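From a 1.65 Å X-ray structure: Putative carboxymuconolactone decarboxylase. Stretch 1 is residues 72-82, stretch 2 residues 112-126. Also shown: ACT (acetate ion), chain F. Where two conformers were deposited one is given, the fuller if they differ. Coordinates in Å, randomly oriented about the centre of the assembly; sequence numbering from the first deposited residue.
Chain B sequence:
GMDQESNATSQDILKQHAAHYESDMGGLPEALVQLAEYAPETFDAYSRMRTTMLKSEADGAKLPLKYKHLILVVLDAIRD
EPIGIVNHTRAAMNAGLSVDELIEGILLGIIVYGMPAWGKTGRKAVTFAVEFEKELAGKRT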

ATOM      1  N   LEU B  72     -11.481   3.941  12.785  1.00  8.55           N
ATOM      2  CA  LEU B  72     -10.149   4.572  12.774  1.00  7.63           C
ATOM      3  C   LEU B  72      -9.083   3.663  13.349  1.00  9.43           C
ATOM      4  O   LEU B  72      -7.955   3.617  12.843  1.00  7.25           O
ATOM      5  CB  LEU B  72     -10.210   5.956  13.384  1.00 10.57           C
ATOM      6  CG  LEU B  72     -10.952   6.944  12.506  1.00  9.82           C
ATOM      7  CD1 LEU B  72     -11.360   8.177  13.374  1.00  8.28           C
ATOM      8  CD2 LEU B  72     -10.172   7.320  11.296  1.00  9.46           C
ATOM      9  N   VAL B  73      -9.444   2.877  14.365  1.00  7.53           N
ATOM     10  CA  VAL B  73      -8.527   1.889  14.917  1.00  8.83           C
ATOM     11  C   VAL B  73      -8.109   0.902  13.820  1.00  6.93           C
ATOM     12  O   VAL B  73      -6.944   0.665  13.583  1.00  9.64           O
ATOM     13  CB  VAL B  73      -9.128   1.114  16.113  1.00  6.86           C
ATOM     14  CG1 VAL B  73      -8.324  -0.194  16.360  1.00  8.09           C
ATOM     15  CG2 VAL B  73      -9.242   1.984  17.381  1.00  6.51           C
ATOM     16  N   VAL B  74      -9.106   0.349  13.124  1.00  7.34           N
ATOM     17  CA  VAL B  74      -8.818  -0.662  12.096  1.00  5.91           C
ATOM     18  C   VAL B  74      -7.974  -0.052  10.966  1.00  7.20           C
ATOM     19  O   VAL B  74      -7.014  -0.651  10.477  1.00  6.99           O
ATOM     20  CB  VAL B  74     -10.109  -1.286  11.607  1.00  6.09           C
ATOM     21  CG1 VAL B  74      -9.701  -2.284  10.438  1.00  5.49           C
ATOM     22  CG2 VAL B  74     -10.798  -2.034  12.725  1.00  8.61           C
ATOM     23  N   LEU B  75      -8.319   1.156  10.537  1.00  7.57           N
ATOM     24  CA  LEU B  75      -7.509   1.882   9.529  1.00  8.11           C
ATOM     25  C   LEU B  75      -6.071   2.147   9.991  1.00  6.96           C
ATOM     26  O   LEU B  75      -5.131   1.903   9.204  1.00  8.79           O
ATOM     27  CB  LEU B  75      -8.186   3.194   9.135  1.00  8.15           C
ATOM     28  CG  LEU B  75      -9.479   3.076   8.293  1.00  8.45           C
ATOM     29  CD1 LEU B  75     -10.174   4.451   8.243  1.00 11.85           C
ATOM     30  CD2 LEU B  75      -9.238   2.526   6.880  1.00 13.13           C
ATOM     31  N   ASP B  76      -5.888   2.557  11.246  1.00  7.96           N
ATOM     32  CA  ASP B  76      -4.549   2.712  11.787  1.00  8.16           C
ATOM     33  C   ASP B  76      -3.809   1.362  11.871  1.00  9.49           C
ATOM     34  O   ASP B  76      -2.575   1.337  11.741  1.00  9.44           O
ATOM     35  CB  ASP B  76      -4.548   3.418  13.126  1.00 11.74           C
ATOM     36  CG  ASP B  76      -4.760   4.911  13.000  1.00 10.96           C
ATOM     37  OD1 ASP B  76      -4.697   5.422  11.868  1.00 13.05           O
ATOM     38  OD2 ASP B  76      -4.934   5.586  14.041  1.00 13.65           O
ATOM     39  N   ALA B  77      -4.528   0.269  12.106  1.00  6.34           N
ATOM     40  CA  ALA B  77      -3.929  -1.070  12.028  1.00  8.07           C
ATOM     41  C   ALA B  77      -3.363  -1.357  10.659  1.00  8.94           C
ATOM     42  O   ALA B  77      -2.188  -1.767  10.499  1.00 10.69           O
ATOM     43  CB  ALA B  77      -4.917  -2.148  12.407  1.00  6.60           C
ATOM     44  N   ILE B  78      -4.189  -1.081   9.647  0.50  5.77           N
ATOM     45  CA  ILE B  78      -3.769  -1.267   8.272  0.50  5.44           C
ATOM     46  C   ILE B  78      -2.560  -0.391   7.947  0.50  7.28           C
ATOM     47  O   ILE B  78      -1.540  -0.902   7.433  0.50  7.11           O
ATOM     48  CB  ILE B  78      -4.908  -1.021   7.257  0.50  5.47           C
ATOM     49  CG1 ILE B  78      -6.134  -1.873   7.606  0.50  9.40           C
ATOM     50  CG2 ILE B  78      -4.407  -1.340   5.851  0.50  6.11           C
ATOM     51  CD1 ILE B  78      -5.795  -3.321   8.009  0.50  7.89           C
ATOM     52  N   ARG B  79      -2.620   0.870   8.351  0.50  8.34           N
ATOM     53  CA  ARG B  79      -1.613   1.842   7.928  0.50  9.05           C
ATOM     54  C   ARG B  79      -0.323   1.691   8.745  0.50  8.79           C
ATOM     55  O   ARG B  79       0.699   2.298   8.396  0.50 10.87           O
ATOM     56  CB  ARG B  79      -2.214   3.249   8.032  0.50 10.42           C
ATOM     57  CG  ARG B  79      -1.376   4.370   7.434  0.50 14.77           C
ATOM     58  CD  ARG B  79      -0.997   4.158   5.941  0.50 14.42           C
ATOM     59  NE  ARG B  79      -0.226   5.308   5.414  0.50 13.31           N
ATOM     60  CZ  ARG B  79      -0.736   6.360   4.763  0.50 12.32           C
ATOM     61  NH1 ARG B  79      -2.026   6.431   4.469  0.50  8.47           N
ATOM     62  NH2 ARG B  79       0.077   7.340   4.380  0.50 11.83           N
ATOM     63  N   ASP B  80      -0.361   0.862   9.798  1.00  8.52           N
ATOM     64  CA  ASP B  80       0.746   0.755  10.774  1.00  8.69           C
ATOM     65  C   ASP B  80       1.053   2.073  11.463  1.00 12.14           C
ATOM     66  O   ASP B  80       2.201   2.575  11.417  1.00 10.41           O
ATOM     67  CB  ASP B  80       2.002   0.166  10.131  1.00 11.54           C
ATOM     68  CG  ASP B  80       1.776  -1.224   9.641  1.00 18.53           C
ATOM     69  OD1 ASP B  80       1.205  -2.058  10.371  1.00 16.09           O
ATOM     70  OD2 ASP B  80       2.187  -1.500   8.502  1.00 20.18           O
ATOM     71  N   GLU B  81       0.031   2.688  12.056  0.50 10.49           N
ATOM     72  CA  GLU B  81       0.273   3.878  12.861  0.50 10.79           C
ATOM     73  C   GLU B  81      -0.047   3.513  14.305  0.50 12.83           C
ATOM     74  O   GLU B  81      -1.203   3.505  14.699  0.50 11.58           O
ATOM     75  CB  GLU B  81      -0.507   5.099  12.391  0.50 12.97           C
ATOM     76  CG  GLU B  81       0.316   6.403  12.621  0.50 24.72           C
ATOM     77  CD  GLU B  81       0.676   6.694  14.098  0.50  9.73           C
ATOM     78  OE1 GLU B  81       1.738   6.253  14.661  0.50 12.54           O
ATOM     79  OE2 GLU B  81      -0.093   7.461  14.671  0.50 21.39           O
ATOM     80  N   PRO B  82       0.985   3.107  15.059  1.00 12.28           N
ATOM     81  CA  PRO B  82       0.842   2.652  16.428  1.00 14.53           C
ATOM     82  C   PRO B  82       0.439   3.719  17.457  1.00 11.78           C
ATOM     83  O   PRO B  82      -0.197   3.386  18.482  1.00 15.24           O
ATOM     84  CB  PRO B  82       2.215   2.071  16.731  1.00 17.39           C
ATOM     85  CG  PRO B  82       3.134   2.801  15.851  1.00 16.17           C
ATOM     86  CD  PRO B  82       2.386   2.995  14.592  1.00 14.97           C
ATOM     87  N   VAL B 112      -9.143  -8.548   4.601  1.00  7.05           N
ATOM     88  CA  VAL B 112      -8.809  -7.678   3.503  1.00  7.94           C
ATOM     89  C   VAL B 112      -7.302  -7.433   3.368  1.00  7.66           C
ATOM     90  O   VAL B 112      -6.814  -7.196   2.291  1.00  8.87           O
ATOM     91  CB  VAL B 112      -9.616  -6.355   3.561  1.00  8.72           C
ATOM     92  CG1 VAL B 112      -9.369  -5.478   2.335  1.00  6.23           C
ATOM     93  CG2 VAL B 112     -11.177  -6.668   3.713  1.00  7.18           C
ATOM     94  N   TYR B 113      -6.616  -7.502   4.499  1.00  5.57           N
ATOM     95  CA  TYR B 113      -5.200  -7.122   4.619  1.00  7.34           C
ATOM     96  C   TYR B 113      -4.252  -8.203   5.219  1.00  8.50           C
ATOM     97  O   TYR B 113      -3.043  -7.953   5.360  1.00  8.81           O
ATOM     98  CB  TYR B 113      -5.057  -5.736   5.239  1.00  8.21           C
ATOM     99  CG  TYR B 113      -5.340  -4.621   4.267  1.00  7.59           C
ATOM    100  CD1 TYR B 113      -4.365  -4.164   3.404  1.00 11.06           C
ATOM    101  CD2 TYR B 113      -6.609  -4.017   4.223  1.00 10.36           C
ATOM    102  CE1 TYR B 113      -4.652  -3.088   2.525  1.00 10.94           C
ATOM    103  CE2 TYR B 113      -6.900  -2.992   3.353  1.00 11.99           C
ATOM    104  CZ  TYR B 113      -5.914  -2.528   2.520  1.00 13.26           C
ATOM    105  OH  TYR B 113      -6.208  -1.493   1.666  1.00 14.54           O
ATOM    106  N   GLY B 114      -4.737  -9.411   5.433  1.00  5.85           N
ATOM    107  CA  GLY B 114      -3.898 -10.501   5.878  1.00  7.04           C
ATOM    108  C   GLY B 114      -3.518 -10.429   7.335  1.00  7.69           C
ATOM    109  O   GLY B 114      -3.899  -9.524   8.080  1.00  7.78           O
HETATM  110  N   MSE B 115      -2.737 -11.422   7.747  1.00  8.96           N
HETATM  111  CA  MSE B 115      -2.353 -11.535   9.112  1.00  7.61           C
HETATM  112  C   MSE B 115      -1.610 -10.288   9.650  1.00  5.28           C
HETATM  113  O   MSE B 115      -1.852  -9.938  10.821  1.00  6.84           O
HETATM  114  CB  MSE B 115      -1.629 -12.843   9.370  1.00  8.62           C
HETATM  115  CG  MSE B 115      -1.260 -13.101  10.834  1.00  6.43           C
HETATM  116 SE   MSE B 115      -2.746 -12.958  12.069  0.75  9.23          SE
HETATM  117  CE  MSE B 115      -3.815 -14.453  11.318  1.00  8.52           C
ATOM    118  N   PRO B 116      -0.863  -9.557   8.815  1.00  6.62           N
ATOM    119  CA  PRO B 116      -0.234  -8.305   9.372  1.00  7.30           C
ATOM    120  C   PRO B 116      -1.173  -7.262   9.867  1.00  9.17           C
ATOM    121  O   PRO B 116      -0.762  -6.424  10.622  1.00  8.37           O
ATOM    122  CB  PRO B 116       0.631  -7.815   8.221  1.00  7.67           C
ATOM    123  CG  PRO B 116       0.915  -9.059   7.388  1.00  9.40           C
ATOM    124  CD  PRO B 116      -0.402  -9.822   7.432  1.00  9.01           C
ATOM    125  N   ALA B 117      -2.424  -7.287   9.415  1.00  6.25           N
ATOM    126  CA  ALA B 117      -3.448  -6.387   9.952  1.00  7.65           C
ATOM    127  C   ALA B 117      -3.650  -6.550  11.474  1.00  7.80           C
ATOM    128  O   ALA B 117      -4.066  -5.613  12.153  1.00  8.49           O
ATOM    129  CB  ALA B 117      -4.826  -6.566   9.249  1.00  7.94           C
ATOM    130  N   TRP B 118      -3.410  -7.760  11.955  1.00  5.76           N
ATOM    131  CA  TRP B 118      -3.322  -8.060  13.390  1.00  7.03           C
ATOM    132  C   TRP B 118      -1.875  -7.974  13.929  1.00  6.93           C
ATOM    133  O   TRP B 118      -1.626  -7.359  14.968  1.00  6.59           O
ATOM    134  CB  TRP B 118      -3.873  -9.460  13.640  1.00  8.45           C
ATOM    135  CG  TRP B 118      -3.605 -10.024  14.982  1.00  4.20           C
ATOM    136  CD1 TRP B 118      -2.561 -10.803  15.343  1.00  6.54           C
ATOM    137  CD2 TRP B 118      -4.385  -9.814  16.151  1.00  5.53           C
ATOM    138  NE1 TRP B 118      -2.631 -11.098  16.662  1.00  6.01           N
ATOM    139  CE2 TRP B 118      -3.736 -10.497  17.194  1.00  8.56           C
ATOM    140  CE3 TRP B 118      -5.560  -9.108  16.425  1.00  6.76           C
ATOM    141  CZ2 TRP B 118      -4.222 -10.500  18.494  1.00  7.30           C
ATOM    142  CZ3 TRP B 118      -6.029  -9.098  17.713  1.00  7.12           C
ATOM    143  CH2 TRP B 118      -5.390  -9.841  18.720  1.00  9.20           C
ATOM    144  N   GLY B 119      -0.952  -8.649  13.241  1.00  7.66           N
ATOM    145  CA  GLY B 119       0.357  -8.915  13.781  1.00  9.23           C
ATOM    146  C   GLY B 119       1.273  -7.735  13.951  1.00  9.01           C
ATOM    147  O   GLY B 119       2.053  -7.693  14.871  1.00  9.84           O
ATOM    148  N   LYS B 120       1.244  -6.798  13.014  0.50  8.07           N
ATOM    149  CA  LYS B 120       2.156  -5.661  13.095  0.50  8.23           C
ATOM    150  C   LYS B 120       1.640  -4.675  14.156  0.50  9.30           C
ATOM    151  O   LYS B 120       2.227  -4.517  15.220  0.50 11.69           O
ATOM    152  CB  LYS B 120       2.361  -4.977  11.738  0.50 10.42           C
ATOM    153  CG  LYS B 120       3.081  -5.853  10.676  0.50 10.06           C
ATOM    154  CD  LYS B 120       3.232  -5.138   9.306  0.50 11.82           C
ATOM    155  CE  LYS B 120       4.307  -4.083   9.357  0.50 14.33           C
ATOM    156  NZ  LYS B 120       4.447  -3.297   8.108  0.50  8.80           N
ATOM    157  N   THR B 121       0.513  -4.047  13.875  1.00  9.36           N
ATOM    158  CA  THR B 121       0.022  -2.930  14.658  1.00  9.96           C
ATOM    159  C   THR B 121      -1.316  -3.182  15.330  1.00  7.74           C
ATOM    160  O   THR B 121      -1.532  -2.798  16.507  1.00  9.82           O
ATOM    161  CB  THR B 121      -0.041  -1.668  13.717  1.00 11.15           C
ATOM    162  OG1 THR B 121       1.241  -1.492  13.087  1.00 15.14           O
ATOM    163  CG2 THR B 121      -0.387  -0.435  14.462  1.00 11.04           C
ATOM    164  N   GLY B 122      -2.206  -3.903  14.653  1.00  6.84           N
ATOM    165  CA  GLY B 122      -3.550  -4.088  15.228  1.00  7.94           C
ATOM    166  C   GLY B 122      -3.550  -4.635  16.653  1.00  7.04           C
ATOM    167  O   GLY B 122      -4.288  -4.211  17.548  1.00  9.87           O
ATOM    168  N   ARG B 123      -2.717  -5.649  16.891  1.00  8.13           N
ATOM    169  CA  ARG B 123      -2.684  -6.291  18.197  1.00  7.73           C
ATOM    170  C   ARG B 123      -2.210  -5.349  19.308  1.00  8.54           C
ATOM    171  O   ARG B 123      -2.513  -5.580  20.484  1.00  9.29           O
ATOM    172  CB  ARG B 123      -1.869  -7.564  18.150  1.00  8.03           C
ATOM    173  CG  ARG B 123      -0.393  -7.371  17.923  1.00  6.93           C
ATOM    174  CD  ARG B 123       0.277  -8.725  17.787  1.00  8.46           C
ATOM    175  NE  ARG B 123       1.719  -8.656  17.627  1.00 10.63           N
ATOM    176  CZ  ARG B 123       2.594  -8.798  18.612  1.00 14.43           C
ATOM    177  NH1 ARG B 123       2.200  -8.976  19.874  1.00 13.19           N
ATOM    178  NH2 ARG B 123       3.872  -8.764  18.321  1.00 18.43           N
ATOM    179  N   LYS B 124      -1.460  -4.297  18.951  1.00 10.19           N
ATOM    180  CA  LYS B 124      -0.996  -3.341  19.993  1.00 10.46           C
ATOM    181  C   LYS B 124      -2.199  -2.604  20.638  1.00  7.05           C
ATOM    182  O   LYS B 124      -2.196  -2.253  21.856  1.00  8.16           O
ATOM    183  CB  LYS B 124      -0.052  -2.337  19.348  1.00 12.53           C
ATOM    184  CG  LYS B 124       1.208  -2.897  18.701  1.00 13.46           C
ATOM    185  CD  LYS B 124       2.083  -1.785  18.113  1.00 15.67           C
ATOM    186  CE  LYS B 124       3.473  -2.329  17.794  1.00 21.41           C
ATOM    187  NZ  LYS B 124       4.273  -1.365  17.048  1.00 29.09           N
ATOM    188  N   ALA B 125      -3.242  -2.394  19.846  1.00  6.39           N
ATOM    189  CA  ALA B 125      -4.499  -1.802  20.338  1.00  7.55           C
ATOM    190  C   ALA B 125      -5.123  -2.684  21.413  1.00  9.24           C
ATOM    191  O   ALA B 125      -5.660  -2.170  22.382  1.00  7.95           O
ATOM    192  CB  ALA B 125      -5.493  -1.550  19.138  1.00  9.13           C
ATOM    193  N   VAL B 126      -5.048  -4.003  21.223  1.00  8.15           N
ATOM    194  CA  VAL B 126      -5.638  -4.969  22.136  1.00  8.73           C
ATOM    195  C   VAL B 126      -4.825  -5.031  23.430  1.00 10.13           C
ATOM    196  O   VAL B 126      -5.374  -5.027  24.540  1.00 11.74           O
ATOM    197  CB  VAL B 126      -5.796  -6.356  21.470  1.00  8.23           C
ATOM    198  CG1 VAL B 126      -6.366  -7.407  22.507  1.00  8.84           C
ATOM    199  CG2 VAL B 126      -6.734  -6.258  20.234  1.00  7.99           C
TER
HETATM  200  C   ACT F 143      -3.904  -0.096   0.100  1.00 40.20           C
HETATM  201  O   ACT F 143      -3.660   0.979  -0.522  1.00 46.36           O
HETATM  202  OXT ACT F 143      -3.745  -0.041   1.302  1.00 42.86           O
HETATM  203  CH3 ACT F 143      -4.374  -1.359  -0.515  1.00 38.91           C
HETATM  204  O   HOH W   1      -1.379  -4.014  11.722  1.00  5.86           O

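Tyr113 points toward stretch 1 and offers one ring face to Ile78. Ile78 CG2 sits 3.5 Å from the centroid of the Tyr113 ring, almost on the ring normal, which makes a CH-pi contact. Gly114 then ends the helix with positive phi, a conformation that favours glycine. The end of Ile78 also reaches Ala117, with Ile78 CD1 3.6 Å from Ala117 CB. Ala77 CB packs 3.6 Å from Ala117 O.

Lys120 NZ forms a salt bridge with Asp80 OD2 at 2.9 Å. Thr121 OG1 donates a hydrogen bond to Asp80 OD1 at 2.8 Å. Asp80 thus binds two successive residues through its two carboxylate oxygens. It sits where the stretch 1 helix ends in a Schellman motif; its CA-to-CB bond points sideways, and the end of the side chain comes nearer to stretch 2.

Water 1 links the backbones. Its O lies 2.7 Å from Ala77 O and 2.7 Å from Pro116 O, and either can accept from it, though it has fewer protons than acceptors in reach. The water O accepts from Thr121 N at 2.9 Å. Thr121 CG2 lies 3.8 Å from Pro82 N.

At Gly122 the two backbones come close: its CA is 4.4 Å from Ala77 CA and 3.7 Å from Ala77 CB. A CB here would clash with Ala117 O. Beyond it the spacing widens. Ala125 CB still meets Val73 CG1 at 4.2 Å, an apolar contact.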